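Local coordinates for protein 433aa long hypothetical phosphoribosylglycinamide formyl transferase (Pyrococcus horikoshii, PDB 2DWC) that belongs to the ATP-grasp proteins, carries a PurT-type C-terminal region and binds adenosine-5'-diphosphate, at residues R257-I262 and V278-K283; V129-V134 and T267-G272; T212-R217 and F311-L316; G234-Q237 and H243-W246. All coordinates share one frame; numbering follows the deposited sequence.

In the fold
Following the chain, V129-V134 at the end of helix 121-132 opens contact 2, whose long loop shuts only when T267-G272 ends helix 253-270. Contact 3 opens within that loop, at T212-R217, and closes last, at F311-L316, so contacts 2 and 3 cross. Contact 4 is the short hairpin closure, G234-Q237 with H243-W246, and falls within both. Contact 1 begins at R257-I262 and returns at V278-K283; it lies wholly within contact 3 but crosses contact 2, with which it shares helix 253-270. Contacts 1, 3 and 4 all reach the same mixed sheet, while contact 2 joins the ends of helices 121-132 and 253-270.

Contact 1 (R257-I262 and V278-K283); sequences REVYRI and VEMFVK. With ADP (adenosine-5'-diphosphate), chain H.
Helix 253-270 packs on one side of the ATP-grasp sheet, and where it passes strand 274-283 the side chain of M280 fills the space between them. The axes of R257-I262 and V278-K283 run at 139° to each other and come within 9.9 Å. M280 points toward the helix with its CG beside the backbone N (chi1 -66°), and a bend at the last torsion turns the methyl to the helix backbone between V259 and I262. There CE comes to 3.2 Å from V259 O, a close approach to a carbonyl rather than a polar bond. The same CE lies 3.8 Å from I262 CG2 and 4.0 Å from V259 CG1, so thioether and methyl are hemmed in by two branched side chains. V282 extends the apolar seam more loosely, its CG2 4.4 Å from V259 CG2.

Within the helix R261 grips E258 side-on, a salt bridge one turn apart: NE binds OE2 at 2.9 Å and NH2 binds OE1 at 3.0 Å. Both carboxylate oxygens lie close to the guanidinium plane, yet the arginine meets them from above the carboxylate plane.

Alternate residues of the strand face the other way. E279 is hydrogen-bonded to T212 on the adjacent strand. F281, stacked with F207, sets its CZ 3.6 Å from C5 of adenosine-5'-diphosphate, the ring oblique to the base. F281 thus brings this strand into the adenosine-5'-diphosphate pocket, consistent with the ATP-grasp fold, which holds its nucleotide between two alpha+beta lobes.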
# COMPACT_ATOMS: atom_id res chain seq x y z
N ARG B 257 -21.21 0.28 -21.40
CA ARG B 257 -20.92 1.50 -22.16
C ARG B 257 -21.87 2.64 -21.78
O ARG B 257 -21.51 3.82 -21.86
CB ARG B 257 -21.01 1.23 -23.67
CG ARG B 257 -20.07 0.13 -24.14
CD ARG B 257 -19.87 0.12 -25.66
NE ARG B 257 -18.91 1.15 -26.05
CZ ARG B 257 -19.23 2.32 -26.60
NH1 ARG B 257 -20.50 2.64 -26.85
NH2 ARG B 257 -18.27 3.19 -26.87
N GLU B 258 -23.10 2.31 -21.41
CA GLU B 258 -24.06 3.34 -21.01
C GLU B 258 -23.61 3.92 -19.65
O GLU B 258 -23.78 5.11 -19.37
CB GLU B 258 -25.45 2.73 -20.89
CG GLU B 258 -26.55 3.67 -20.47
CD GLU B 258 -26.96 4.68 -21.57
OE1 GLU B 258 -27.98 5.36 -21.35
OE2 GLU B 258 -26.27 4.78 -22.61
N VAL B 259 -23.05 3.05 -18.81
CA VAL B 259 -22.54 3.51 -17.49
C VAL B 259 -21.46 4.55 -17.74
O VAL B 259 -21.48 5.63 -17.14
CB VAL B 259 -21.97 2.30 -16.68
CG1 VAL B 259 -21.05 2.80 -15.52
CG2 VAL B 259 -23.12 1.49 -16.11
N TYR B 260 -20.54 4.27 -18.66
CA TYR B 260 -19.48 5.24 -18.97
C TYR B 260 -20.08 6.51 -19.57
O TYR B 260 -19.66 7.61 -19.24
CB TYR B 260 -18.45 4.68 -19.97
CG TYR B 260 -17.75 3.41 -19.52
CD1 TYR B 260 -17.30 2.46 -20.45
CD2 TYR B 260 -17.53 3.15 -18.16
CE1 TYR B 260 -16.67 1.29 -20.04
CE2 TYR B 260 -16.91 1.97 -17.73
CZ TYR B 260 -16.48 1.05 -18.66
OH TYR B 260 -15.93 -0.13 -18.21
N ARG B 261 -21.05 6.37 -20.47
CA ARG B 261 -21.64 7.56 -21.08
C ARG B 261 -22.31 8.48 -20.05
O ARG B 261 -22.15 9.71 -20.10
CB ARG B 261 -22.69 7.11 -22.15
CG ARG B 261 -23.25 8.26 -23.01
CD ARG B 261 -24.45 7.80 -23.87
NE ARG B 261 -25.68 7.58 -23.10
CZ ARG B 261 -26.43 8.55 -22.58
NH1 ARG B 261 -26.09 9.83 -22.76
NH2 ARG B 261 -27.54 8.24 -21.92
N ILE B 262 -23.09 7.88 -19.15
CA ILE B 262 -23.81 8.64 -18.12
C ILE B 262 -22.81 9.28 -17.15
O ILE B 262 -22.92 10.48 -16.81
CB ILE B 262 -24.79 7.72 -17.37
CG1 ILE B 262 -26.01 7.46 -18.28
CG2 ILE B 262 -25.25 8.35 -16.05
CD1 ILE B 262 -26.88 6.38 -17.84
N VAL B 278 -19.78 7.74 -9.14
CA VAL B 278 -21.12 7.93 -9.72
C VAL B 278 -21.96 6.68 -9.51
O VAL B 278 -21.62 5.61 -10.01
CB VAL B 278 -20.99 8.24 -11.24
CG1 VAL B 278 -22.38 8.59 -11.78
CG2 VAL B 278 -19.96 9.38 -11.46
N GLU B 279 -23.08 6.83 -8.80
CA GLU B 279 -23.94 5.72 -8.44
C GLU B 279 -25.03 5.54 -9.48
O GLU B 279 -25.68 6.51 -9.83
CB GLU B 279 -24.58 5.99 -7.08
CG GLU B 279 -23.60 5.95 -5.89
CD GLU B 279 -22.88 4.62 -5.81
OE1 GLU B 279 -23.55 3.57 -5.99
OE2 GLU B 279 -21.65 4.62 -5.57
N MET B 280 -25.22 4.31 -9.96
CA MET B 280 -26.23 4.03 -10.97
C MET B 280 -26.96 2.72 -10.70
O MET B 280 -26.43 1.83 -10.02
CB MET B 280 -25.57 3.93 -12.34
CG MET B 280 -24.97 5.25 -12.80
SD MET B 280 -24.16 5.09 -14.37
CE MET B 280 -22.78 6.16 -14.26
N PHE B 281 -28.18 2.60 -11.23
CA PHE B 281 -28.95 1.35 -11.10
C PHE B 281 -28.93 0.71 -12.50
O PHE B 281 -29.04 1.41 -13.51
CB PHE B 281 -30.42 1.63 -10.71
CG PHE B 281 -30.59 2.42 -9.43
CD1 PHE B 281 -29.79 2.14 -8.32
CD2 PHE B 281 -31.60 3.37 -9.30
CE1 PHE B 281 -29.99 2.80 -7.10
CE2 PHE B 281 -31.82 4.04 -8.10
CZ PHE B 281 -31.02 3.75 -6.98
N VAL B 282 -28.79 -0.61 -12.55
CA VAL B 282 -28.76 -1.30 -13.84
C VAL B 282 -29.79 -2.43 -13.89
O VAL B 282 -29.89 -3.23 -12.95
CB VAL B 282 -27.36 -1.94 -14.12
CG1 VAL B 282 -27.38 -2.67 -15.49
CG2 VAL B 282 -26.28 -0.87 -14.12
N LYS B 283 -30.55 -2.49 -14.98
CA LYS B 283 -31.53 -3.57 -15.15
C LYS B 283 -31.37 -3.94 -16.63
O LYS B 283 -31.83 -3.20 -17.51
CB LYS B 283 -32.95 -3.07 -14.86
CG LYS B 283 -33.90 -4.21 -14.49
CD LYS B 283 -35.28 -3.98 -15.06
CE LYS B 283 -36.16 -5.19 -14.81
NZ LYS B 283 -37.27 -5.23 -15.81
PB ADP H . -27.97 7.48 0.40
O1B ADP H . -26.64 8.09 0.15
O2B ADP H . -28.14 5.98 0.94
O3B ADP H . -29.28 8.38 0.65
PA ADP H . -29.89 6.83 -1.54
O1A ADP H . -30.85 7.20 -0.48
O2A ADP H . -30.14 7.70 -2.87
O3A ADP H . -28.36 7.10 -1.12
O5' ADP H . -30.00 5.28 -1.94
C5' ADP H . -29.81 4.26 -0.96
C4' ADP H . -30.34 2.94 -1.51
O4' ADP H . -31.77 2.89 -1.53
C3' ADP H . -29.92 2.80 -2.97
O3' ADP H . -28.57 2.34 -3.03
C2' ADP H . -30.87 1.68 -3.36
O2' ADP H . -30.47 0.47 -2.71
C1' ADP H . -32.17 2.19 -2.73
N9 ADP H . -32.84 3.17 -3.61
C8 ADP H . -32.73 4.50 -3.55
N7 ADP H . -33.49 5.05 -4.50
C5 ADP H . -34.10 4.07 -5.15
C6 ADP H . -34.99 4.02 -6.22
N6 ADP H . -35.45 5.14 -6.77
N1 ADP H . -35.40 2.82 -6.67
C2 ADP H . -34.98 1.70 -6.11
N3 ADP H . -34.14 1.71 -5.09
C4 ADP H . -33.68 2.87 -4.59

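Contact 2 (V129-V134 and T267-G272); sequences VKEAKV and TDVLGG
V269 carries the whole contact, its two methyls dividing the end of helix 121-132 between them. CG2 rests on backbone, 3.7 Å from A132 CA and 3.8 Å from the carbonyl carbon E131 C. CG1, anti to the backbone N (chi1 172°), reaches instead along the side chain of E131, 4.0 Å from E131 CB and 3.9 Å from E131 OE1. The glutamate, extended beyond CG, crosses the valine at about a right angle, so that its aliphatic part partly covers this methyl. A132 CB adds a looser touch, 4.2 Å from V269 CG2. All of this is van der Waals packing.

Further out, both helices stop close by. K133 and G271 each leave helical geometry with positive phi, and G271 N still closes the last turn on T267 O at 2.8 Å. The carbonyl of L270 is taken by N111 ND2, and that of G272 by R217 NE, which ties the chain beyond the helix to strand 209-219.

Along the same seam, V269 also touches T127, A132 packs on I266, and V134 turns inward against I262 and R265. T267 and L270 face F276 on strand 274-283, so helix 253-270 is wedged between helix 121-132 and the mixed sheet.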
# COMPACT_ATOMS: atom_id res chain seq x y z
N VAL B 129 -30.55 15.99 -14.17
CA VAL B 129 -31.62 16.06 -15.16
C VAL B 129 -31.48 17.24 -16.12
O VAL B 129 -31.52 17.05 -17.33
CB VAL B 129 -33.02 16.14 -14.46
CG1 VAL B 129 -34.13 16.26 -15.53
CG2 VAL B 129 -33.24 14.92 -13.58
N LYS B 130 -31.28 18.45 -15.59
CA LYS B 130 -31.19 19.65 -16.44
C LYS B 130 -29.84 19.91 -17.10
O LYS B 130 -29.80 20.36 -18.24
CB LYS B 130 -31.57 20.90 -15.66
CG LYS B 130 -32.88 20.82 -14.89
CD LYS B 130 -34.04 20.50 -15.80
CE LYS B 130 -35.34 20.40 -14.99
NZ LYS B 130 -36.46 19.81 -15.78
N GLU B 131 -28.74 19.65 -16.41
CA GLU B 131 -27.44 19.91 -17.03
C GLU B 131 -26.74 18.70 -17.63
O GLU B 131 -26.27 18.74 -18.75
CB GLU B 131 -26.52 20.57 -16.02
CG GLU B 131 -27.11 21.78 -15.34
CD GLU B 131 -26.10 22.44 -14.42
OE1 GLU B 131 -25.10 23.01 -14.93
OE2 GLU B 131 -26.30 22.38 -13.18
N ALA B 132 -26.62 17.61 -16.88
CA ALA B 132 -25.95 16.44 -17.43
C ALA B 132 -26.86 15.77 -18.46
O ALA B 132 -26.38 15.14 -19.39
CB ALA B 132 -25.60 15.41 -16.28
N LYS B 133 -28.18 15.87 -18.23
CA LYS B 133 -29.19 15.28 -19.10
C LYS B 133 -29.04 13.78 -19.19
O LYS B 133 -28.80 13.22 -20.27
CB LYS B 133 -29.12 15.91 -20.49
CG LYS B 133 -29.40 17.38 -20.45
CD LYS B 133 -29.26 17.98 -21.85
CE LYS B 133 -29.55 19.47 -21.86
NZ LYS B 133 -29.44 20.01 -23.26
N VAL B 134 -29.15 13.13 -18.04
CA VAL B 134 -29.02 11.68 -17.98
C VAL B 134 -30.28 11.13 -17.38
O VAL B 134 -30.97 11.80 -16.63
CB VAL B 134 -27.80 11.24 -17.11
CG1 VAL B 134 -26.50 11.66 -17.77
CG2 VAL B 134 -27.92 11.82 -15.72
N THR B 267 -19.73 13.93 -14.82
CA THR B 267 -18.46 14.54 -14.42
C THR B 267 -18.07 15.74 -15.28
O THR B 267 -17.43 16.67 -14.80
CB THR B 267 -17.31 13.49 -14.34
OG1 THR B 267 -17.09 12.92 -15.63
CG2 THR B 267 -17.70 12.37 -13.34
N ASP B 268 -18.46 15.75 -16.57
CA ASP B 268 -18.17 16.94 -17.40
C ASP B 268 -18.89 18.16 -16.79
O ASP B 268 -18.38 19.29 -16.85
CB ASP B 268 -18.71 16.73 -18.83
CG ASP B 268 -17.80 15.88 -19.70
OD1 ASP B 268 -18.26 15.50 -20.80
OD2 ASP B 268 -16.64 15.56 -19.30
N VAL B 269 -20.09 17.95 -16.24
CA VAL B 269 -20.79 19.07 -15.60
C VAL B 269 -20.16 19.47 -14.25
O VAL B 269 -20.00 20.66 -13.95
CB VAL B 269 -22.27 18.74 -15.36
CG1 VAL B 269 -22.92 19.84 -14.51
CG2 VAL B 269 -23.00 18.64 -16.74
N LEU B 270 -19.81 18.48 -13.42
CA LEU B 270 -19.24 18.83 -12.11
C LEU B 270 -17.86 19.48 -12.25
O LEU B 270 -17.54 20.41 -11.51
CB LEU B 270 -19.22 17.60 -11.17
CG LEU B 270 -20.62 17.05 -10.84
CD1 LEU B 270 -20.48 15.79 -10.01
CD2 LEU B 270 -21.46 18.13 -10.07
N GLY B 271 -17.06 18.97 -13.19
CA GLY B 271 -15.75 19.54 -13.47
C GLY B 271 -14.68 19.27 -12.41
O GLY B 271 -14.85 18.36 -11.61
N GLY B 272 -13.61 20.07 -12.44
CA GLY B 272 -12.52 19.92 -11.47
C GLY B 272 -11.57 18.79 -11.79
O GLY B 272 -11.48 18.32 -12.93

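Contact 3 (T212-R217 and F311-L316)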
# COMPACT_ATOMS: atom_id res chain seq x y z
N THR B 212 -21.04 1.52 -8.94
CA THR B 212 -20.37 2.80 -8.70
C THR B 212 -19.37 2.90 -9.82
O THR B 212 -18.56 1.97 -10.01
CB THR B 212 -19.53 2.77 -7.40
OG1 THR B 212 -20.36 2.49 -6.26
CG2 THR B 212 -18.87 4.13 -7.20
N GLU B 213 -19.47 3.96 -10.64
CA GLU B 213 -18.47 4.15 -11.68
C GLU B 213 -17.47 5.19 -11.14
O GLU B 213 -17.84 6.36 -10.88
CB GLU B 213 -19.10 4.67 -12.98
CG GLU B 213 -18.07 4.92 -14.08
CD GLU B 213 -17.17 3.71 -14.36
OE1 GLU B 213 -17.70 2.58 -14.32
OE2 GLU B 213 -15.95 3.88 -14.63
N LEU B 214 -16.21 4.76 -10.99
CA LEU B 214 -15.17 5.62 -10.41
C LEU B 214 -14.46 6.46 -11.43
O LEU B 214 -13.24 6.38 -11.59
CB LEU B 214 -14.18 4.72 -9.65
CG LEU B 214 -14.84 3.99 -8.47
CD1 LEU B 214 -13.91 2.83 -8.00
CD2 LEU B 214 -15.12 4.99 -7.32
N ALA B 215 -15.22 7.29 -12.15
CA ALA B 215 -14.64 8.16 -13.19
C ALA B 215 -13.61 9.14 -12.58
O ALA B 215 -13.86 9.74 -11.53
CB ALA B 215 -15.75 8.96 -13.88
N VAL B 216 -12.46 9.27 -13.21
CA VAL B 216 -11.46 10.22 -12.69
C VAL B 216 -11.08 11.25 -13.73
O VAL B 216 -10.70 10.91 -14.86
CB VAL B 216 -10.18 9.45 -12.14
CG1 VAL B 216 -9.52 8.57 -13.22
CG2 VAL B 216 -9.13 10.46 -11.63
N ARG B 217 -11.19 12.54 -13.34
CA ARG B 217 -10.82 13.67 -14.19
C ARG B 217 -9.38 14.01 -13.86
O ARG B 217 -9.04 14.22 -12.71
CB ARG B 217 -11.72 14.87 -13.90
CG ARG B 217 -13.12 14.72 -14.58
CD ARG B 217 -14.11 15.83 -14.22
NE ARG B 217 -13.50 17.13 -14.52
CZ ARG B 217 -13.58 17.74 -15.70
NH1 ARG B 217 -14.25 17.17 -16.70
NH2 ARG B 217 -13.01 18.91 -15.85
N PHE B 311 -2.50 2.27 -8.05
CA PHE B 311 -3.64 2.68 -8.88
C PHE B 311 -5.03 2.41 -8.29
O PHE B 311 -6.01 2.38 -9.02
CB PHE B 311 -3.50 2.06 -10.28
CG PHE B 311 -2.45 2.72 -11.12
CD1 PHE B 311 -1.24 2.09 -11.40
CD2 PHE B 311 -2.67 4.02 -11.61
CE1 PHE B 311 -0.26 2.74 -12.17
CE2 PHE B 311 -1.70 4.68 -12.38
CZ PHE B 311 -0.50 4.04 -12.66
N SER B 312 -5.13 2.21 -6.97
CA SER B 312 -6.47 2.08 -6.36
C SER B 312 -7.16 3.43 -6.56
O SER B 312 -6.54 4.40 -6.98
CB SER B 312 -6.36 1.87 -4.83
OG SER B 312 -5.85 3.09 -4.26
N GLU B 313 -8.45 3.51 -6.21
CA GLU B 313 -9.15 4.78 -6.37
C GLU B 313 -8.45 5.88 -5.56
O GLU B 313 -8.56 7.05 -5.90
CB GLU B 313 -10.65 4.69 -5.94
CG GLU B 313 -10.85 4.20 -4.49
CD GLU B 313 -12.27 4.50 -3.97
OE1 GLU B 313 -12.61 3.98 -2.88
OE2 GLU B 313 -13.01 5.29 -4.63
N PHE B 314 -7.79 5.50 -4.46
CA PHE B 314 -7.12 6.52 -3.63
C PHE B 314 -5.91 7.12 -4.29
O PHE B 314 -5.69 8.35 -4.20
CB PHE B 314 -6.77 5.85 -2.28
CG PHE B 314 -7.95 5.16 -1.69
CD1 PHE B 314 -9.05 5.89 -1.27
CD2 PHE B 314 -7.99 3.75 -1.65
CE1 PHE B 314 -10.21 5.25 -0.82
CE2 PHE B 314 -9.14 3.10 -1.20
CZ PHE B 314 -10.26 3.84 -0.78
N ALA B 315 -5.12 6.27 -4.95
CA ALA B 315 -3.95 6.71 -5.66
C ALA B 315 -4.39 7.44 -6.94
O ALA B 315 -3.73 8.38 -7.36
CB ALA B 315 -3.05 5.49 -6.03
N LEU B 316 -5.51 7.01 -7.54
CA LEU B 316 -5.99 7.70 -8.77
C LEU B 316 -6.40 9.11 -8.37
O LEU B 316 -6.10 10.07 -9.06
CB LEU B 316 -7.20 6.98 -9.37
CG LEU B 316 -6.81 5.67 -10.06
CD1 LEU B 316 -8.06 4.87 -10.41
CD2 LEU B 316 -5.97 5.97 -11.34
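The carboxylate of E313 is touched by L214, whose CD2 lies 3.4 Å from OE2, while behind it E313 CG sits over the centre of one face of the F314 ring, 3.7 Å above its plane. The ring of F311 has L316 CD2 at its edge, and its outer neighbour is A371 of the second subunit.

E313 CG stands between the backbone N and the carbonyl carbon (chi1 56°), which folds the chain across its own helix start before it extends toward L214. Its OE2 is also hydrogen-bonded to H297 N, so this buried oxygen has a polar partner beside the apolar methyl. One helical turn on, V216 CG2 approaches L316 O at 4.0 Å, side chain against backbone.

Two details shape the meeting surfaces. L214 is the centre of an inverse gamma turn, closed by a weak bond from A215 N to E213 O at 3.1 Å, and it interrupts strand 209-219. S312 is the N-cap of the helix: its OG accepts weak bonds from F314 N and A315 N, and E313 N is held by T303 OG1.

F314 and A315 face helix 29-40, so the N-capped helix 313-322 packs between that helix of the preATP-grasp region and the interrupted strand 209-219 of the ATP-grasp sheet.

Contact 4 (G234-Q237 and H243-W246); sequences GHYQ and HASW
Backbone bonds join the two strands, antiparallel at 167°, unevenly. G234 and W246 form a hydrogen-bonded pair in which W246 N gives G234 O a 2.9 Å bond, while the return bond from G234 N is weak; both bonds linking Y236 to A244 and H243 are weak and long. At the non-hydrogen-bonded pair H235-S245, G234 O also receives a CA-H...O contact from S245 CA at 3.1 Å.

CH-pi packing covers the same end. W246 CG lies between its backbone N and carbonyl carbon (chi1 53°), laying the indole flat over the facing strand: G234 CA stands 3.9 Å from the five-membered ring's centroid and H235 CA 4.0 Å from that of the six-membered ring. G234, without a side chain, lets the indole lie this close.

Apolar and ring contacts continue along that face. Y236 CE2 presses on A244 CB at 3.3 Å, and its CD2 meets the edge of W246. Y236 OH accepts a bond from H243 ND1 at 3.1 Å, lying in the imidazole plane.

On the other face, H235 NE2 is bonded to E279 OE1 and S245 OG to T299 O. This is a beta hairpin of the ATP-grasp sheet, with the H235 side chain about 5 Å from adenosine-5'-diphosphate and Q237 in its pocket.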
# COMPACT_ATOMS: atom_id res chain seq x y z
N GLY B 234 -19.71 -3.31 -8.66
CA GLY B 234 -21.02 -3.64 -8.15
C GLY B 234 -21.06 -3.60 -6.62
O GLY B 234 -20.01 -3.75 -5.97
N HIS B 235 -22.24 -3.40 -6.03
CA HIS B 235 -22.33 -3.42 -4.56
C HIS B 235 -23.76 -3.56 -4.07
O HIS B 235 -24.70 -3.45 -4.84
CB HIS B 235 -21.74 -2.14 -3.95
CG HIS B 235 -22.40 -0.87 -4.41
ND1 HIS B 235 -23.45 -0.29 -3.73
CD2 HIS B 235 -22.14 -0.06 -5.46
CE1 HIS B 235 -23.80 0.83 -4.34
NE2 HIS B 235 -23.02 1.00 -5.39
N TYR B 236 -23.93 -3.82 -2.78
CA TYR B 236 -25.28 -3.90 -2.26
C TYR B 236 -25.41 -3.10 -0.96
O TYR B 236 -24.66 -3.32 0.01
CB TYR B 236 -25.71 -5.37 -2.13
CG TYR B 236 -25.12 -6.15 -0.99
CD1 TYR B 236 -25.63 -6.02 0.31
CD2 TYR B 236 -24.07 -7.03 -1.20
CE1 TYR B 236 -25.11 -6.75 1.38
CE2 TYR B 236 -23.53 -7.77 -0.14
CZ TYR B 236 -24.05 -7.62 1.15
OH TYR B 236 -23.52 -8.34 2.21
N GLN B 237 -26.34 -2.14 -0.98
CA GLN B 237 -26.62 -1.23 0.13
C GLN B 237 -27.66 -1.74 1.12
O GLN B 237 -28.84 -1.83 0.80
CB GLN B 237 -27.10 0.12 -0.41
CG GLN B 237 -26.01 1.00 -1.01
CD GLN B 237 -25.30 1.85 0.03
OE1 GLN B 237 -24.08 2.03 -0.03
NE2 GLN B 237 -26.06 2.41 0.97
N HIS B 243 -22.16 -3.05 2.35
CA HIS B 243 -21.73 -4.22 3.08
C HIS B 243 -20.67 -4.97 2.29
O HIS B 243 -19.78 -5.58 2.87
CB HIS B 243 -22.94 -5.14 3.31
CG HIS B 243 -23.02 -5.70 4.70
ND1 HIS B 243 -23.14 -7.05 4.97
CD2 HIS B 243 -22.92 -5.09 5.91
CE1 HIS B 243 -23.11 -7.25 6.27
NE2 HIS B 243 -22.98 -6.08 6.87
N ALA B 244 -20.79 -4.95 0.96
CA ALA B 244 -19.86 -5.67 0.08
C ALA B 244 -19.80 -4.98 -1.27
O ALA B 244 -20.79 -4.38 -1.68
CB ALA B 244 -20.33 -7.13 -0.13
N SER B 245 -18.66 -5.05 -1.96
CA SER B 245 -18.53 -4.47 -3.30
C SER B 245 -17.61 -5.36 -4.10
O SER B 245 -16.88 -6.20 -3.53
CB SER B 245 -17.98 -3.04 -3.26
OG SER B 245 -16.66 -3.06 -2.71
N TRP B 246 -17.61 -5.22 -5.42
CA TRP B 246 -16.77 -6.09 -6.19
C TRP B 246 -16.53 -5.47 -7.54
O TRP B 246 -17.29 -4.60 -7.96
CB TRP B 246 -17.44 -7.50 -6.37
CG TRP B 246 -18.86 -7.43 -6.95
CD1 TRP B 246 -19.24 -7.45 -8.28
CD2 TRP B 246 -20.06 -7.27 -6.19
NE1 TRP B 246 -20.63 -7.29 -8.37
CE2 TRP B 246 -21.14 -7.18 -7.10
CE3 TRP B 246 -20.33 -7.20 -4.81
CZ2 TRP B 246 -22.47 -7.02 -6.67
CZ3 TRP B 246 -21.65 -7.05 -4.38
CH2 TRP B 246 -22.70 -6.95 -5.32